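Local coordinates for protein ethylbenzene dehydrogenase alpha-subunit (Aromatoleum aromaticum, PDB 2IVF) that is the molybdenum-carrying alpha-subunit of a dehydrogenase of the molybdopterin oxidoreductase family, holding two pterin guanine dinucleotide ligands and an iron-sulfur cluster, at residues 211-216 and 542-547; 182-187 and 591-596. All blocks are in the same frame, centred on the assembly; numbering follows the deposited sequence.

Contact 1 (211-216 and 542-547)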
# COMPACT_ATOMS: atom_id res chain seq x y z
N ASP A 211 -24.64 3.46 -27.18
CA ASP A 211 -25.06 2.06 -27.00
C ASP A 211 -23.89 1.10 -27.24
O ASP A 211 -24.03 0.08 -27.93
CB ASP A 211 -26.26 1.72 -27.88
CG ASP A 211 -26.83 0.35 -27.57
OD1 ASP A 211 -26.84 -0.00 -26.38
OD2 ASP A 211 -27.20 -0.38 -28.51
N GLY A 212 -22.73 1.47 -26.73
CA GLY A 212 -21.55 0.60 -26.77
C GLY A 212 -21.67 -0.47 -25.72
O GLY A 212 -22.66 -0.53 -24.99
N VAL A 213 -20.65 -1.32 -25.62
CA VAL A 213 -20.66 -2.47 -24.75
C VAL A 213 -19.73 -2.17 -23.60
O VAL A 213 -18.61 -1.72 -23.83
CB VAL A 213 -20.18 -3.75 -25.48
CG1 VAL A 213 -20.25 -4.92 -24.51
CG2 VAL A 213 -21.01 -3.98 -26.74
N SER A 214 -20.21 -2.34 -22.37
CA SER A 214 -19.39 -2.09 -21.19
C SER A 214 -19.38 -3.33 -20.27
O SER A 214 -20.25 -3.48 -19.39
CB SER A 214 -19.84 -0.87 -20.40
OG SER A 214 -20.26 0.22 -21.23
N PRO A 215 -18.44 -4.25 -20.49
CA PRO A 215 -18.32 -5.35 -19.57
C PRO A 215 -18.31 -4.91 -18.11
O PRO A 215 -17.72 -3.86 -17.75
CB PRO A 215 -16.99 -5.97 -19.99
CG PRO A 215 -16.97 -5.79 -21.47
CD PRO A 215 -17.54 -4.41 -21.65
N ASP A 216 -19.03 -5.68 -17.30
CA ASP A 216 -19.27 -5.33 -15.85
C ASP A 216 -17.98 -5.23 -15.05
O ASP A 216 -17.26 -6.21 -14.94
CB ASP A 216 -20.14 -6.41 -15.24
CG ASP A 216 -20.68 -6.05 -13.89
OD1 ASP A 216 -19.90 -5.70 -12.98
OD2 ASP A 216 -21.92 -6.18 -13.72
N GLY A 542 -26.31 -1.32 -21.44
CA GLY A 542 -25.14 -2.01 -22.08
C GLY A 542 -24.07 -2.57 -21.14
O GLY A 542 -22.93 -2.85 -21.57
N LEU A 543 -24.43 -2.72 -19.87
CA LEU A 543 -23.56 -3.34 -18.89
C LEU A 543 -23.81 -4.83 -18.97
O LEU A 543 -24.95 -5.29 -18.82
CB LEU A 543 -23.85 -2.84 -17.49
CG LEU A 543 -23.45 -1.38 -17.27
CD1 LEU A 543 -24.15 -0.80 -16.06
CD2 LEU A 543 -21.93 -1.26 -17.13
N VAL A 544 -22.74 -5.59 -19.22
CA VAL A 544 -22.87 -6.98 -19.64
C VAL A 544 -21.90 -7.86 -18.84
O VAL A 544 -20.82 -7.40 -18.44
CB VAL A 544 -22.65 -7.12 -21.19
CG1 VAL A 544 -23.55 -6.14 -21.93
CG2 VAL A 544 -21.18 -6.84 -21.55
N PRO A 545 -22.29 -9.12 -18.55
CA PRO A 545 -21.36 -10.07 -17.89
C PRO A 545 -20.09 -10.21 -18.70
O PRO A 545 -20.20 -10.49 -19.90
CB PRO A 545 -22.14 -11.40 -17.90
CG PRO A 545 -23.28 -11.21 -18.87
CD PRO A 545 -23.59 -9.73 -18.83
N PRO A 546 -18.91 -9.96 -18.11
CA PRO A 546 -17.62 -10.01 -18.86
C PRO A 546 -17.16 -11.38 -19.36
O PRO A 546 -16.46 -11.46 -20.39
CB PRO A 546 -16.63 -9.37 -17.87
CG PRO A 546 -17.25 -9.59 -16.55
CD PRO A 546 -18.71 -9.54 -16.72
N ALA A 547 -17.61 -12.48 -18.74
CA ALA A 547 -17.31 -13.82 -19.27
C ALA A 547 -17.76 -14.02 -20.72
O ALA A 547 -17.15 -14.81 -21.47
CB ALA A 547 -17.91 -14.94 -18.34
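Ser214 and Leu543 pair, as do Pro215 and Val544, in a two-stranded parallel ribbon. Three backbone hydrogen bonds hold it. Ser214 N gives to Gly542 O at 2.9 Å, and Val544 N gives to Ser214 O at 3.3 Å. The third, from Asp216 N to Val544 O, is the shortest at 2.7 Å. Ser214 O also receives a CA-H...O contact from Leu543 CA (3.4 Å), and Val544 O one from Pro215 CA. On the face of Ser214 and Leu543, Leu543 CD2 lies 3.9 Å from Ser214 CB. On the face of Pro215 and Val544, CG2 of Val544 meets CG1 of Val213 at 3.6 Å, the two side chains crossing at about a right angle; with CG1 anti to the backbone N (chi1 -179°), this branch of Val213 is the one that reaches Val544. Past the strands, the ring of Pro546 closes the far end, its CB 4.0 Å from Pro215 CB and its CD 3.7 Å from Asp216 CB.

Helix ends bracket 211-216. Asp211, with positive phi, is the C-prime residue of the Schellman motif that ends helix 197-210, while Asp216 is the N-cap of helix 217-221, its OD1 taking the N-H of Val219. Asp216 OD2 accepts from Tyr954 OH and Met957 N. Gly542, with positive phi, brings its CA against Gly212 O, a buried oxygen with no partner in the model. The chemistry is thus backbone pairing with apolar flanks: the grip comes from peptide groups, and the Asp216 carboxylate is divided between capping a helix through OD1 and binding Tyr954 and Met957 through OD2. The Asp216 side chain lies about 11 Å from the molybdenum atom.

Contact 2 (182-187 and 591-596); sequences GSDGFI and HIRPAP
Asp184 and Pro594 bring the two backbones together, their CA atoms 5.0 Å apart. Residues 183-185 form a 3-10 turn that leads from the end of helix 163-181 into strand 186-188; 591-596 is an irregular loop with an inverse gamma turn centred on Ile592 and a cis peptide bond between Arg593 and Pro594.

The Asp184 carboxylate does most of the joining, one oxygen for each neighbour of Pro594. OD1 makes a salt bridge to Arg593, which grips it side-on with two nitrogens, NE at 2.9 Å and NH2 at 3.0 Å. NE uses the syn lone pair of OD1, whereas NH2 meets that oxygen nearly along its C-O axis; both bonds are bent, and carboxylate and guanidinium are nearly coplanar, 24° apart. The arginine chain turns at chi3 (62°), which sets NE for this side-on approach. OD2 takes the backbone N-H of Ala595 at 3.0 Å, a nearly straight bond (171°) that arrives from above the carboxylate plane. The Pro594 ring packs on the backbone of Asp184: its CB is 3.4 Å from Asp184 O, and its CG touches Ile187 CD1 at 3.8 Å, the side chains of Pro594 and Ile187 crossing at about a right angle. Trp549 of helix 546-553 packs against both Ile187 and Pro594.

With two donors on OD1 and one on OD2, the buried carboxylate is probably held as an anion, and its rotation is fixed. Strand 186-188 is an edge strand, within this chain, of a mixed sheet and runs parallel to strand 602-606, to which the 591-596 loop leads; a buried Asp-Arg pair thus ties the turn entering one strand to the loop approaching its parallel neighbour.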
# COMPACT_ATOMS: atom_id res chain seq x y z
N GLY A 182 -22.88 -1.42 -36.60
CA GLY A 182 -23.60 -0.87 -35.45
C GLY A 182 -22.75 -0.75 -34.21
O GLY A 182 -21.53 -0.94 -34.24
N SER A 183 -23.42 -0.51 -33.10
CA SER A 183 -22.77 -0.06 -31.92
C SER A 183 -22.03 -1.17 -31.16
O SER A 183 -21.25 -0.87 -30.26
CB SER A 183 -23.80 0.66 -31.04
OG SER A 183 -24.70 -0.24 -30.42
N ASP A 184 -22.26 -2.44 -31.51
CA ASP A 184 -21.56 -3.55 -30.84
C ASP A 184 -20.03 -3.56 -31.02
O ASP A 184 -19.32 -4.28 -30.28
CB ASP A 184 -22.17 -4.90 -31.26
CG ASP A 184 -23.18 -5.45 -30.23
OD1 ASP A 184 -23.48 -4.75 -29.24
OD2 ASP A 184 -23.63 -6.63 -30.41
N GLY A 185 -19.50 -2.75 -31.94
CA GLY A 185 -18.06 -2.70 -32.19
C GLY A 185 -17.20 -1.93 -31.19
O GLY A 185 -15.97 -2.06 -31.21
N PHE A 186 -17.86 -1.17 -30.31
CA PHE A 186 -17.21 -0.32 -29.32
C PHE A 186 -17.32 -0.97 -27.96
O PHE A 186 -18.41 -1.34 -27.55
CB PHE A 186 -17.87 1.07 -29.26
CG PHE A 186 -17.22 2.00 -28.26
CD1 PHE A 186 -16.16 2.78 -28.63
CD2 PHE A 186 -17.74 2.15 -26.97
CE1 PHE A 186 -15.57 3.65 -27.73
CE2 PHE A 186 -17.13 3.00 -26.04
CZ PHE A 186 -16.06 3.75 -26.42
N ILE A 187 -16.18 -1.08 -27.27
CA ILE A 187 -16.12 -1.69 -25.96
C ILE A 187 -15.38 -0.77 -25.06
O ILE A 187 -14.22 -0.46 -25.31
CB ILE A 187 -15.41 -3.09 -25.99
CG1 ILE A 187 -16.08 -3.95 -27.05
CG2 ILE A 187 -15.46 -3.82 -24.61
CD1 ILE A 187 -15.44 -5.26 -27.15
N HIS A 591 -27.23 -9.59 -22.71
CA HIS A 591 -26.10 -10.10 -21.91
C HIS A 591 -24.91 -10.49 -22.79
O HIS A 591 -23.78 -10.28 -22.45
CB HIS A 591 -26.50 -11.34 -21.10
CG HIS A 591 -27.62 -11.10 -20.14
ND1 HIS A 591 -27.56 -10.13 -19.16
CD2 HIS A 591 -28.83 -11.69 -20.01
CE1 HIS A 591 -28.68 -10.14 -18.46
NE2 HIS A 591 -29.48 -11.07 -18.97
N ILE A 592 -25.18 -11.13 -23.91
CA ILE A 592 -24.09 -11.65 -24.72
C ILE A 592 -23.69 -10.65 -25.81
O ILE A 592 -24.07 -10.77 -26.94
CB ILE A 592 -24.47 -13.02 -25.29
CG1 ILE A 592 -24.65 -14.00 -24.12
CG2 ILE A 592 -23.35 -13.51 -26.26
CD1 ILE A 592 -25.48 -15.19 -24.41
N ARG A 593 -22.90 -9.66 -25.42
CA ARG A 593 -22.48 -8.56 -26.29
C ARG A 593 -20.99 -8.34 -26.07
O ARG A 593 -20.49 -8.57 -24.95
CB ARG A 593 -23.21 -7.25 -25.93
CG ARG A 593 -24.70 -7.31 -26.05
CD ARG A 593 -25.37 -5.96 -25.77
NE ARG A 593 -24.97 -4.91 -26.73
CZ ARG A 593 -24.99 -3.60 -26.45
NH1 ARG A 593 -25.41 -3.16 -25.26
NH2 ARG A 593 -24.60 -2.71 -27.35
N PRO A 594 -20.26 -7.95 -27.15
CA PRO A 594 -20.79 -7.91 -28.51
C PRO A 594 -21.31 -9.26 -28.95
O PRO A 594 -20.80 -10.28 -28.53
CB PRO A 594 -19.58 -7.56 -29.38
CG PRO A 594 -18.50 -7.14 -28.50
CD PRO A 594 -18.85 -7.54 -27.08
N ALA A 595 -22.35 -9.27 -29.78
CA ALA A 595 -22.90 -10.51 -30.25
C ALA A 595 -21.74 -11.34 -30.88
O ALA A 595 -20.80 -10.76 -31.45
CB ALA A 595 -24.01 -10.25 -31.27
N PRO A 596 -21.78 -12.68 -30.74
CA PRO A 596 -20.77 -13.55 -31.37
C PRO A 596 -20.49 -13.33 -32.84
O PRO A 596 -19.39 -13.63 -33.30
CB PRO A 596 -21.33 -14.94 -31.10
CG PRO A 596 -21.94 -14.77 -29.73
CD PRO A 596 -22.72 -13.48 -29.93

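Both contacts are buried, their centres 8 Å apart, and contact 1 is nested along the chain within the loop that contact 2 closes. Peptide hydrogen bonds and apolar side chains carry contact 1, whereas a salt bridge and a carboxylate-to-backbone bond carry contact 2, which lies farther from the centre of the chain. They meet at the carbonyl of Asp211, whose O is 2.6 Å from Ser183 OG and 2.9 Å from Arg593 NH2, both probable hydrogen bonds; Arg593 thus serves both contacts. Val213 extends the connection through backbone hydrogen bonds to Phe186 and Leu188, and helix 546-553, which begins in contact 1, packs on contact 2 through Trp549.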